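Local coordinates for protein globin (Chloroflexus aurantiacus, PDB 5D1V) that binds heme as a group II truncated hemoglobin and probably binds or carries oxygen, at residues Ile6-Ile10 and Ala105-Met109; Glu13-Arg17 and Arg49-Met53; Trp88-Leu93 and Phe113-Ala117. All coordinates share one frame; numbering follows the deposited sequence.

Contact 1. Residues Ile6-Ile10 and Ala105-Met109; sequences IYEQI and ARSVM
I6 and I10 face A105, V108 and M109 across this interface, and the evidence for how they fit falls into two kinds, apolar packing and backbone bonding. In the apolar packing I6 works as a fork. Its longer branch ends in CD1, which meets A105 CB at 4.1 Å and rests equally near V108 CB. The other branch, CG2, is anti to the backbone N because chi1 is -63°, and it lies against M109 CG at 4.1 Å, where the two side chains slide past each other in opposite directions. I10 approaches differently: CG1 sits between its own N and carbonyl carbon (chi1 74°), sending CD1 tip to tip at M109, 3.9 Å from SD. Its CG2 presses on A105 CB at 3.4 Å, tighter than an ordinary carbon-carbon contact, and the small alanine lets the chains come this near.

Backbone bonding is local to each segment. I10 N donates to I6 O at 3.0 Å, so a single helical turn brings both isoleucines to the same side; M109 N to A105 O, at 3.1 Å, does likewise for A105 and M109. The short helix 6-9 is thus set against the first turn of helix 105-119, with M109 also touching F16, F56 and L96.

Since the pairs described across the interface are all between apolar groups, the contact has no directional polar grip, and its attraction must come from dispersion and exclusion of water; I10, A105 and M109 are buried, while V108 is exposed.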
loop_
_atom_site.group_PDB
_atom_site.type_symbol
_atom_site.label_atom_id
_atom_site.label_comp_id
_atom_site.label_asym_id
_atom_site.label_seq_id
_atom_site.Cartn_x
_atom_site.Cartn_y
_atom_site.Cartn_z
ATOM N N ILE A 6 10.952 20.717 2.078
ATOM C CA ILE A 6 10.646 19.531 1.296
ATOM C C ILE A 6 10.561 19.917 -0.171
ATOM O O ILE A 6 11.103 19.219 -1.024
ATOM C CB ILE A 6 9.327 18.848 1.769
ATOM C CG1 ILE A 6 9.447 18.351 3.212
ATOM C CG2 ILE A 6 8.959 17.725 0.834
ATOM C CD1 ILE A 6 10.440 17.250 3.428
ATOM N N TYR A 7 9.836 21.000 -0.466
ATOM C CA TYR A 7 9.706 21.516 -1.829
ATOM C C TYR A 7 11.056 21.566 -2.550
ATOM O O TYR A 7 11.192 21.054 -3.671
ATOM C CB TYR A 7 9.070 22.904 -1.783
ATOM C CG TYR A 7 8.903 23.591 -3.105
ATOM C CD1 TYR A 7 7.780 23.354 -3.896
ATOM C CD2 TYR A 7 9.849 24.507 -3.556
ATOM C CE1 TYR A 7 7.616 23.992 -5.106
ATOM C CE2 TYR A 7 9.687 25.159 -4.769
ATOM C CZ TYR A 7 8.568 24.887 -5.540
ATOM O OH TYR A 7 8.347 25.526 -6.737
ATOM N N GLU A 8 12.042 22.194 -1.913
ATOM C CA GLU A 8 13.394 22.306 -2.484
ATOM C C GLU A 8 14.024 20.934 -2.621
ATOM O O GLU A 8 14.630 20.619 -3.645
ATOM C CB GLU A 8 14.295 23.185 -1.608
ATOM C CG GLU A 8 13.784 24.595 -1.322
ATOM C CD GLU A 8 14.643 25.338 -0.282
ATOM O OE1 GLU A 8 15.814 25.650 -0.600
ATOM O OE2 GLU A 8 14.153 25.599 0.848
ATOM N N GLN A 9 13.880 20.119 -1.579
ATOM C CA GLN A 9 14.548 18.816 -1.524
ATOM C C GLN A 9 14.156 17.903 -2.670
ATOM O O GLN A 9 14.958 17.118 -3.148
ATOM C CB GLN A 9 14.232 18.108 -0.225
ATOM C CG GLN A 9 14.958 18.663 0.992
ATOM C CD GLN A 9 14.372 18.129 2.281
ATOM O OE1 GLN A 9 13.955 18.899 3.147
ATOM N NE2 GLN A 9 14.320 16.804 2.410
ATOM N N ILE A 10 12.909 17.984 -3.108
ATOM C CA ILE A 10 12.434 17.029 -4.099
ATOM C C ILE A 10 12.498 17.612 -5.517
ATOM O O ILE A 10 12.103 16.940 -6.462
ATOM C CB ILE A 10 10.992 16.508 -3.750
ATOM C CG1 ILE A 10 9.899 17.553 -4.025
ATOM C CG2 ILE A 10 10.932 16.000 -2.288
ATOM C CD1 ILE A 10 8.496 16.952 -3.972
ATOM N N ALA A 105 12.352 12.615 2.026
ATOM C CA ALA A 105 11.286 13.569 1.764
ATOM C C ALA A 105 10.000 12.835 1.404
ATOM O O ALA A 105 8.924 13.235 1.832
ATOM C CB ALA A 105 11.685 14.519 0.653
ATOM N N ARG A 106 10.110 11.788 0.579
ATOM C CA ARG A 106 8.934 11.012 0.184
ATOM C C ARG A 106 8.163 10.499 1.390
ATOM O O ARG A 106 6.923 10.480 1.390
ATOM C CB ARG A 106 9.314 9.817 -0.690
ATOM C CG ARG A 106 8.094 9.045 -1.226
ATOM C CD ARG A 106 8.444 7.590 -1.596
ATOM N NE ARG A 106 9.290 7.507 -2.787
ATOM C CZ ARG A 106 9.474 6.403 -3.515
ATOM N NH1 ARG A 106 8.867 5.260 -3.191
ATOM N NH2 ARG A 106 10.266 6.444 -4.578
ATOM N N SER A 107 8.881 10.055 2.419
ATOM C CA SER A 107 8.234 9.537 3.627
ATOM C C SER A 107 7.444 10.612 4.354
ATOM O O SER A 107 6.362 10.349 4.870
ATOM C CB SER A 107 9.252 8.946 4.592
ATOM O OG SER A 107 9.752 7.693 4.136
ATOM N N VAL A 108 7.999 11.817 4.400
ATOM C CA VAL A 108 7.313 12.950 5.056
ATOM C C VAL A 108 5.992 13.218 4.338
ATOM O O VAL A 108 4.956 13.401 4.970
ATOM C CB VAL A 108 8.187 14.239 5.085
ATOM C CG1 VAL A 108 7.393 15.415 5.675
ATOM C CG2 VAL A 108 9.498 14.020 5.885
ATOM N N MET A 109 6.041 13.244 3.011
ATOM C CA MET A 109 4.869 13.473 2.186
ATOM C C MET A 109 3.825 12.368 2.403
ATOM O O MET A 109 2.648 12.666 2.592
ATOM C CB MET A 109 5.260 13.556 0.717
ATOM C CG MET A 109 6.148 14.715 0.444
ATOM S SD MET A 109 6.698 14.864 -1.273
ATOM C CE MET A 109 5.279 15.660 -1.958
#

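Contact 2. Residues Glu13-Arg17 and Arg49-Met53; sequences EATFR and RLFLM. With HEM (protoporphyrin IX containing Fe), chain C.
Two arginines lie flat on one another here: the guanidinium groups of R17 and R49 stack with centres 3.8 Å apart and planes only 18° from parallel. E13 probably eases the pairing. Its OE2 forms a salt bridge to R49 NH1 across the interface at 3.3 Å and another to R17 NH2 at 3.2 Å, the latter weak as a hydrogen bond with an N-H...O angle of 131°. One carboxylate oxygen therefore serves both cations and probably offsets much of their charge. R17 reaches the stack with an extended chain, whereas R49 bends at chi3, which turns its guanidinium over that of R17 and lays its CD against R17 CG at 3.5 Å. With an alanine at R49, R17 would probably lose its stacking surface, and E13 would probably be left with a single, weakly bonded cation.

The segments belong to helices 13-28 and 42-55, whose local axes pass 9.8 Å apart at 134°. In the two-over-two fold of truncated hemoglobins they correspond to the B and E helices, one of the two antiparallel pairs.

Inward from the charged cluster the packing turns apolar. M53 CA stands over the centre of the F16 ring, a CH-pi contact at 4.2 Å from the centroid, while L52 CB comes obliquely to F16 CD1 at 3.7 Å. The M53 chain, bent at chi3, brings CE obliquely against E13 CG and CB. On the heme side of helix 42-55, F51 CB touches the porphyrin methyl CMA at 3.4 Å.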
loop_
_atom_site.group_PDB
_atom_site.type_symbol
_atom_site.label_atom_id
_atom_site.label_comp_id
_atom_site.label_asym_id
_atom_site.label_seq_id
_atom_site.Cartn_x
_atom_site.Cartn_y
_atom_site.Cartn_z
ATOM N N GLU A 13 8.884 22.843 -8.273
ATOM C CA GLU A 13 7.644 22.888 -9.078
ATOM C C GLU A 13 7.558 21.760 -10.088
ATOM O O GLU A 13 6.520 21.119 -10.272
ATOM C CB GLU A 13 7.556 24.229 -9.816
ATOM C CG GLU A 13 6.307 24.379 -10.672
ATOM C CD GLU A 13 6.108 25.778 -11.215
ATOM O OE1 GLU A 13 7.073 26.558 -11.216
ATOM O OE2 GLU A 13 4.974 26.094 -11.639
ATOM N N ALA A 14 8.659 21.546 -10.781
ATOM C CA ALA A 14 8.703 20.528 -11.809
ATOM C C ALA A 14 8.306 19.152 -11.260
ATOM O O ALA A 14 7.596 18.396 -11.911
ATOM C CB ALA A 14 10.068 20.487 -12.415
ATOM N N THR A 15 8.716 18.847 -10.039
ATOM C CA THR A 15 8.407 17.550 -9.431
ATOM C C THR A 15 6.930 17.463 -9.084
ATOM O O THR A 15 6.286 16.448 -9.311
ATOM C CB THR A 15 9.280 17.329 -8.209
ATOM O OG1 THR A 15 10.655 17.399 -8.624
ATOM C CG2 THR A 15 9.032 15.970 -7.584
ATOM N N PHE A 16 6.372 18.541 -8.554
ATOM C CA PHE A 16 4.942 18.539 -8.231
ATOM C C PHE A 16 4.077 18.401 -9.486
ATOM O O PHE A 16 2.997 17.789 -9.443
ATOM C CB PHE A 16 4.605 19.793 -7.440
ATOM C CG PHE A 16 5.074 19.708 -6.008
ATOM C CD1 PHE A 16 4.338 19.022 -5.065
ATOM C CD2 PHE A 16 6.274 20.258 -5.642
ATOM C CE1 PHE A 16 4.797 18.911 -3.758
ATOM C CE2 PHE A 16 6.738 20.147 -4.352
ATOM C CZ PHE A 16 6.004 19.478 -3.411
ATOM N N ARG A 17 4.566 18.912 -10.611
ATOM C CA ARG A 17 3.819 18.780 -11.865
ATOM C C ARG A 17 3.762 17.294 -12.230
ATOM O O ARG A 17 2.684 16.779 -12.587
ATOM C CB ARG A 17 4.447 19.602 -12.990
ATOM C CG ARG A 17 4.132 21.088 -12.921
ATOM C CD ARG A 17 4.667 21.813 -14.150
ATOM N NE ARG A 17 4.529 23.271 -14.064
ATOM C CZ ARG A 17 3.442 23.949 -14.414
ATOM N NH1 ARG A 17 2.385 23.310 -14.887
ATOM N NH2 ARG A 17 3.405 25.276 -14.292
ATOM N N ARG A 49 -2.111 21.088 -7.381
ATOM C CA ARG A 49 -0.665 21.268 -7.542
ATOM C C ARG A 49 -0.163 22.456 -6.720
ATOM O O ARG A 49 0.811 22.315 -5.979
ATOM C CB ARG A 49 -0.266 21.459 -9.003
ATOM C CG ARG A 49 1.255 21.628 -9.184
ATOM C CD ARG A 49 1.663 21.801 -10.616
ATOM N NE ARG A 49 0.778 22.713 -11.343
ATOM C CZ ARG A 49 0.975 24.016 -11.501
ATOM N NH1 ARG A 49 2.060 24.625 -11.011
ATOM N NH2 ARG A 49 0.078 24.713 -12.174
ATOM N N LEU A 50 -0.839 23.608 -6.823
ATOM C CA LEU A 50 -0.389 24.800 -6.116
ATOM C C LEU A 50 -0.458 24.590 -4.601
ATOM O O LEU A 50 0.429 25.034 -3.864
ATOM C CB LEU A 50 -1.213 26.010 -6.510
ATOM C CG LEU A 50 -1.082 26.378 -7.998
ATOM C CD1 LEU A 50 -2.010 27.540 -8.332
ATOM C CD2 LEU A 50 0.341 26.708 -8.414
ATOM N N PHE A 51 -1.490 23.893 -4.138
ATOM C CA PHE A 51 -1.595 23.593 -2.725
ATOM C C PHE A 51 -0.406 22.766 -2.252
ATOM O O PHE A 51 0.217 23.093 -1.245
ATOM C CB PHE A 51 -2.864 22.825 -2.370
ATOM C CG PHE A 51 -2.821 22.308 -0.965
ATOM C CD1 PHE A 51 -2.898 23.185 0.111
ATOM C CD2 PHE A 51 -2.562 20.968 -0.709
ATOM C CE1 PHE A 51 -2.795 22.723 1.419
ATOM C CE2 PHE A 51 -2.448 20.490 0.582
ATOM C CZ PHE A 51 -2.564 21.374 1.665
ATOM N N LEU A 52 -0.107 21.680 -2.963
ATOM C CA LEU A 52 0.990 20.825 -2.551
ATOM C C LEU A 52 2.296 21.613 -2.534
ATOM O O LEU A 52 3.099 21.509 -1.593
ATOM C CB LEU A 52 1.108 19.611 -3.465
ATOM C CG LEU A 52 -0.102 18.669 -3.391
ATOM C CD1 LEU A 52 -0.024 17.609 -4.503
ATOM C CD2 LEU A 52 -0.223 18.017 -2.020
ATOM N N MET A 53 2.502 22.408 -3.572
ATOM C CA MET A 53 3.711 23.223 -3.662
ATOM C C MET A 53 3.859 24.116 -2.436
ATOM O O MET A 53 4.935 24.221 -1.837
ATOM C CB MET A 53 3.687 24.087 -4.935
ATOM C CG MET A 53 3.862 23.269 -6.207
ATOM S SD MET A 53 3.523 24.224 -7.694
ATOM C CE MET A 53 4.658 25.571 -7.488
HETATM C CHA HEM C . -10.072 19.205 -4.339
HETATM C CHB HEM C . -6.220 18.127 -1.583
HETATM C CHC HEM C . -8.404 13.983 -0.222
HETATM C CHD HEM C . -11.562 14.638 -3.845
HETATM C C1A HEM C . -8.873 19.300 -3.681
HETATM C C2A HEM C . -8.014 20.471 -3.635
HETATM C C3A HEM C . -6.958 20.173 -2.866
HETATM C C4A HEM C . -7.116 18.798 -2.396
HETATM C CMA HEM C . -5.715 21.030 -2.474
HETATM C CAA HEM C . -8.325 21.806 -4.350
HETATM C CBA HEM C . -8.846 22.769 -3.271
HETATM C CGA HEM C . -9.344 24.031 -3.952
HETATM O O1A HEM C . -10.376 23.980 -4.663
HETATM O O2A HEM C . -8.723 25.101 -3.777
HETATM C C1B HEM C . -6.481 16.916 -0.958
HETATM C C2B HEM C . -5.654 16.263 0.033
HETATM C C3B HEM C . -6.291 15.130 0.405
HETATM C C4B HEM C . -7.498 15.016 -0.349
HETATM C CMB HEM C . -4.300 16.815 0.540
HETATM C CAB HEM C . -5.898 14.024 1.409
HETATM C CBB HEM C . -4.632 13.955 1.823
HETATM C C1C HEM C . -9.443 13.767 -1.095
HETATM C C2C HEM C . -10.305 12.595 -1.142
HETATM C C3C HEM C . -11.177 12.819 -2.158
HETATM C C4C HEM C . -10.881 14.085 -2.784
HETATM C CMC HEM C . -10.205 11.395 -0.156
HETATM C CAC HEM C . -12.268 11.884 -2.677
HETATM C CBC HEM C . -12.021 10.591 -2.499
HETATM C C1D HEM C . -11.486 15.950 -4.259
HETATM C C2D HEM C . -12.365 16.619 -5.212
HETATM C C3D HEM C . -11.950 17.895 -5.331
HETATM C C4D HEM C . -10.796 18.057 -4.469
HETATM C CMD HEM C . -13.561 15.961 -5.915
HETATM C CAD HEM C . -12.550 19.004 -6.210
HETATM C CBD HEM C . -11.755 19.043 -7.507
HETATM C CGD HEM C . -12.237 20.129 -8.422
HETATM O O1D HEM C . -11.875 20.066 -9.625
HETATM O O2D HEM C . -12.985 21.033 -7.960
HETATM N NA HEM C . -8.297 18.307 -2.897
HETATM N NB HEM C . -7.598 16.132 -1.161
HETATM N NC HEM C . -9.848 14.647 -2.079
HETATM N ND HEM C . -10.557 16.865 -3.838
HETATM FE FE HEM C . -9.074 16.451 -2.523
HETATM O O HOH W 1 -7.924 15.694 -4.187
#

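Contact 3. Residues Trp88-Leu93 and Phe113-Ala117; sequences WLEHML and FRHAA. With HEM (protoporphyrin IX containing Fe), chain C.
Water 1 is gripped twice: its oxygen binds the heme iron at 2.2 Å and accepts a hydrogen bond from W88 NE1 at 2.9 Å, while the same indole meets F113 across the interface. The water lies in the plane of the indole, at its edge, so the N-H is aimed at the ligand position. CG of W88 is anti to the backbone N (chi1 -166°), and this lays one indole face over the porphyrin, with CD1 3.3 Å from HEM C1C. The ring is therefore fixed by the heme on one face and the bond at NE1.

The benzene side of the indole makes an offset edge-to-face pair with F113, its edge toward the phenyl face, with planes at 63° and W88 CH2 3.8 Å from F113 CD1. M92, bent at chi2 and chi3, places CG over a face of the F113 ring, 3.7 Å from the centroid, and brings SD obliquely alongside as a Met-aromatic contact. L89 CD1 fills the next position, 4.0 Å from F113 CB and near A117 CB.

At the outer border L93 CD1 sits over one face of the R114 guanidinium, 3.5 Å from NH2. That charge has stronger partners: R114 NE forms a salt bridge with E110, and NH2 bonds to the backbone O of A29 of the second subunit.

Helices 82-98 and 105-119 run nearly antiparallel, at 156° between the local axes. This is the G/H pair of the two-over-two globin fold, and the G-helix tryptophan beside the iron-bound water is characteristic of the distal heme pocket of group II truncated hemoglobins, opposite the axial H75.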
loop_
_atom_site.group_PDB
_atom_site.type_symbol
_atom_site.label_atom_id
_atom_site.label_comp_id
_atom_site.label_asym_id
_atom_site.label_seq_id
_atom_site.Cartn_x
_atom_site.Cartn_y
_atom_site.Cartn_z
ATOM N N TRP A 88 -8.091 7.378 -3.037
ATOM C CA TRP A 88 -7.254 8.549 -3.134
ATOM C C TRP A 88 -5.795 8.248 -2.732
ATOM O O TRP A 88 -4.832 8.573 -3.448
ATOM C CB TRP A 88 -7.847 9.638 -2.249
ATOM C CG TRP A 88 -7.287 10.978 -2.518
ATOM C CD1 TRP A 88 -7.842 11.958 -3.283
ATOM C CD2 TRP A 88 -6.050 11.509 -2.025
ATOM N NE1 TRP A 88 -7.047 13.061 -3.283
ATOM C CE2 TRP A 88 -5.938 12.819 -2.535
ATOM C CE3 TRP A 88 -5.041 11.021 -1.181
ATOM C CZ2 TRP A 88 -4.847 13.646 -2.248
ATOM C CZ3 TRP A 88 -3.955 11.842 -0.906
ATOM C CH2 TRP A 88 -3.869 13.136 -1.451
ATOM N N LEU A 89 -5.641 7.592 -1.595
ATOM C CA LEU A 89 -4.312 7.317 -1.039
ATOM C C LEU A 89 -3.545 6.360 -1.946
ATOM O O LEU A 89 -2.349 6.548 -2.172
ATOM C CB LEU A 89 -4.443 6.751 0.364
ATOM C CG LEU A 89 -3.244 6.850 1.275
ATOM C CD1 LEU A 89 -2.815 8.305 1.455
ATOM C CD2 LEU A 89 -3.648 6.242 2.594
ATOM N N GLU A 90 -4.227 5.352 -2.489
ATOM C CA GLU A 90 -3.587 4.443 -3.445
ATOM C C GLU A 90 -2.910 5.234 -4.567
ATOM O O GLU A 90 -1.732 5.007 -4.911
ATOM C CB GLU A 90 -4.607 3.464 -4.041
ATOM C CG GLU A 90 -4.025 2.574 -5.127
ATOM C CD GLU A 90 -5.031 1.654 -5.788
ATOM O OE1 GLU A 90 -6.105 1.397 -5.196
ATOM O OE2 GLU A 90 -4.718 1.134 -6.883
ATOM N N HIS A 91 -3.661 6.158 -5.150
ATOM C CA HIS A 91 -3.162 6.844 -6.322
ATOM C C HIS A 91 -2.120 7.883 -5.969
ATOM O O HIS A 91 -1.172 8.069 -6.724
ATOM C CB HIS A 91 -4.320 7.459 -7.093
ATOM C CG HIS A 91 -5.285 6.436 -7.593
ATOM N ND1 HIS A 91 -4.875 5.256 -8.175
ATOM C CD2 HIS A 91 -6.637 6.407 -7.597
ATOM C CE1 HIS A 91 -5.933 4.540 -8.505
ATOM N NE2 HIS A 91 -7.013 5.216 -8.162
ATOM N N MET A 92 -2.254 8.539 -4.816
ATOM C CA MET A 92 -1.254 9.544 -4.473
ATOM C C MET A 92 0.028 8.862 -4.056
ATOM O O MET A 92 1.133 9.319 -4.376
ATOM C CB MET A 92 -1.708 10.491 -3.356
ATOM C CG MET A 92 -0.667 11.627 -3.096
ATOM S SD MET A 92 -0.401 12.712 -4.538
ATOM C CE MET A 92 -1.900 13.666 -4.542
ATOM N N LEU A 93 -0.071 7.768 -3.322
ATOM C CA LEU A 93 1.168 7.081 -2.994
ATOM C C LEU A 93 1.867 6.559 -4.253
ATOM O O LEU A 93 3.094 6.626 -4.360
ATOM C CB LEU A 93 0.893 5.954 -2.003
ATOM C CG LEU A 93 0.367 6.501 -0.680
ATOM C CD1 LEU A 93 0.220 5.358 0.326
ATOM C CD2 LEU A 93 1.214 7.613 -0.102
ATOM N N PHE A 113 0.029 12.715 3.876
ATOM C CA PHE A 113 -1.116 12.263 3.089
ATOM C C PHE A 113 -1.976 11.251 3.855
ATOM O O PHE A 113 -3.210 11.269 3.758
ATOM C CB PHE A 113 -0.638 11.655 1.771
ATOM C CG PHE A 113 -0.132 12.662 0.771
ATOM C CD1 PHE A 113 -0.786 13.858 0.565
ATOM C CD2 PHE A 113 1.018 12.401 0.042
ATOM C CE1 PHE A 113 -0.316 14.780 -0.379
ATOM C CE2 PHE A 113 1.490 13.312 -0.894
ATOM C CZ PHE A 113 0.825 14.496 -1.099
ATOM N N ARG A 114 -1.335 10.364 4.600
ATOM C CA ARG A 114 -2.074 9.312 5.300
ATOM C C ARG A 114 -2.948 9.964 6.358
ATOM O O ARG A 114 -4.098 9.597 6.557
ATOM C CB ARG A 114 -1.132 8.275 5.926
ATOM C CG ARG A 114 -0.499 7.346 4.903
ATOM C CD ARG A 114 0.384 6.272 5.538
ATOM N NE ARG A 114 1.029 5.387 4.570
ATOM C CZ ARG A 114 0.458 4.310 4.014
ATOM N NH1 ARG A 114 -0.803 3.980 4.294
ATOM N NH2 ARG A 114 1.159 3.578 3.163
ATOM N N HIS A 115 -2.409 10.969 7.024
ATOM C CA HIS A 115 -3.169 11.673 8.042
ATOM C C HIS A 115 -4.292 12.499 7.416
ATOM O O HIS A 115 -5.438 12.419 7.843
ATOM C CB HIS A 115 -2.231 12.572 8.848
ATOM C CG HIS A 115 -2.872 13.215 10.039
ATOM N ND1 HIS A 115 -3.585 14.389 9.968
ATOM C CD2 HIS A 115 -2.873 12.848 11.341
ATOM C CE1 HIS A 115 -4.002 14.720 11.180
ATOM N NE2 HIS A 115 -3.583 13.804 12.027
ATOM N N ALA A 116 -3.954 13.265 6.380
ATOM C CA ALA A 116 -4.901 14.173 5.732
ATOM C C ALA A 116 -6.078 13.412 5.094
ATOM O O ALA A 116 -7.244 13.856 5.180
ATOM C CB ALA A 116 -4.188 14.987 4.707
ATOM N N ALA A 117 -5.775 12.295 4.444
ATOM C CA ALA A 117 -6.819 11.494 3.800
ATOM C C ALA A 117 -7.811 10.956 4.833
ATOM O O ALA A 117 -8.998 10.945 4.588
ATOM C CB ALA A 117 -6.224 10.360 3.013
HETATM C CHA HEM C . -10.072 19.205 -4.339
HETATM C CHB HEM C . -6.220 18.127 -1.583
HETATM C CHC HEM C . -8.404 13.983 -0.222
HETATM C CHD HEM C . -11.562 14.638 -3.845
HETATM C C1A HEM C . -8.873 19.300 -3.681
HETATM C C2A HEM C . -8.014 20.471 -3.635
HETATM C C3A HEM C . -6.958 20.173 -2.866
HETATM C C4A HEM C . -7.116 18.798 -2.396
HETATM C CMA HEM C . -5.715 21.030 -2.474
HETATM C CAA HEM C . -8.325 21.806 -4.350
HETATM C CBA HEM C . -8.846 22.769 -3.271
HETATM C CGA HEM C . -9.344 24.031 -3.952
HETATM O O1A HEM C . -10.376 23.980 -4.663
HETATM O O2A HEM C . -8.723 25.101 -3.777
HETATM C C1B HEM C . -6.481 16.916 -0.958
HETATM C C2B HEM C . -5.654 16.263 0.033
HETATM C C3B HEM C . -6.291 15.130 0.405
HETATM C C4B HEM C . -7.498 15.016 -0.349
HETATM C CMB HEM C . -4.300 16.815 0.540
HETATM C CAB HEM C . -5.898 14.024 1.409
HETATM C CBB HEM C . -4.632 13.955 1.823
HETATM C C1C HEM C . -9.443 13.767 -1.095
HETATM C C2C HEM C . -10.305 12.595 -1.142
HETATM C C3C HEM C . -11.177 12.819 -2.158
HETATM C C4C HEM C . -10.881 14.085 -2.784
HETATM C CMC HEM C . -10.205 11.395 -0.156
HETATM C CAC HEM C . -12.268 11.884 -2.677
HETATM C CBC HEM C . -12.021 10.591 -2.499
HETATM C C1D HEM C . -11.486 15.950 -4.259
HETATM C C2D HEM C . -12.365 16.619 -5.212
HETATM C C3D HEM C . -11.950 17.895 -5.331
HETATM C C4D HEM C . -10.796 18.057 -4.469
HETATM C CMD HEM C . -13.561 15.961 -5.915
HETATM C CAD HEM C . -12.550 19.004 -6.210
HETATM C CBD HEM C . -11.755 19.043 -7.507
HETATM C CGD HEM C . -12.237 20.129 -8.422
HETATM O O1D HEM C . -11.875 20.066 -9.625
HETATM O O2D HEM C . -12.985 21.033 -7.960
HETATM N NA HEM C . -8.297 18.307 -2.897
HETATM N NB HEM C . -7.598 16.132 -1.161
HETATM N NC HEM C . -9.848 14.647 -2.079
HETATM N ND HEM C . -10.557 16.865 -3.838
HETATM FE FE HEM C . -9.074 16.451 -2.523
HETATM O O HOH W 1 -7.924 15.694 -4.187
#

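In the fold
Helix 105-119 serves contacts 1 and 3, whose centres are 15 Å apart: its first turn packs on residues 6-10 and its later turns on 88-93. Contacts 1 and 2, with centres 11 Å apart, touch directly, through a probable hydrogen bond of I10 O with T15 OG1 (2.6 Å) and packing of Y7 CD1 on F16 CE2 (3.4 Å). Contacts 2 and 3 lie on opposite sides of the chain's centre, 16 Å apart between their own centres, yet L52 CD2 meets F113 CE1 at 3.6 Å and joins the two helix pairs. Both touch the heme, whereas in contact 1 the M109 side chain stays about 10 Å from it.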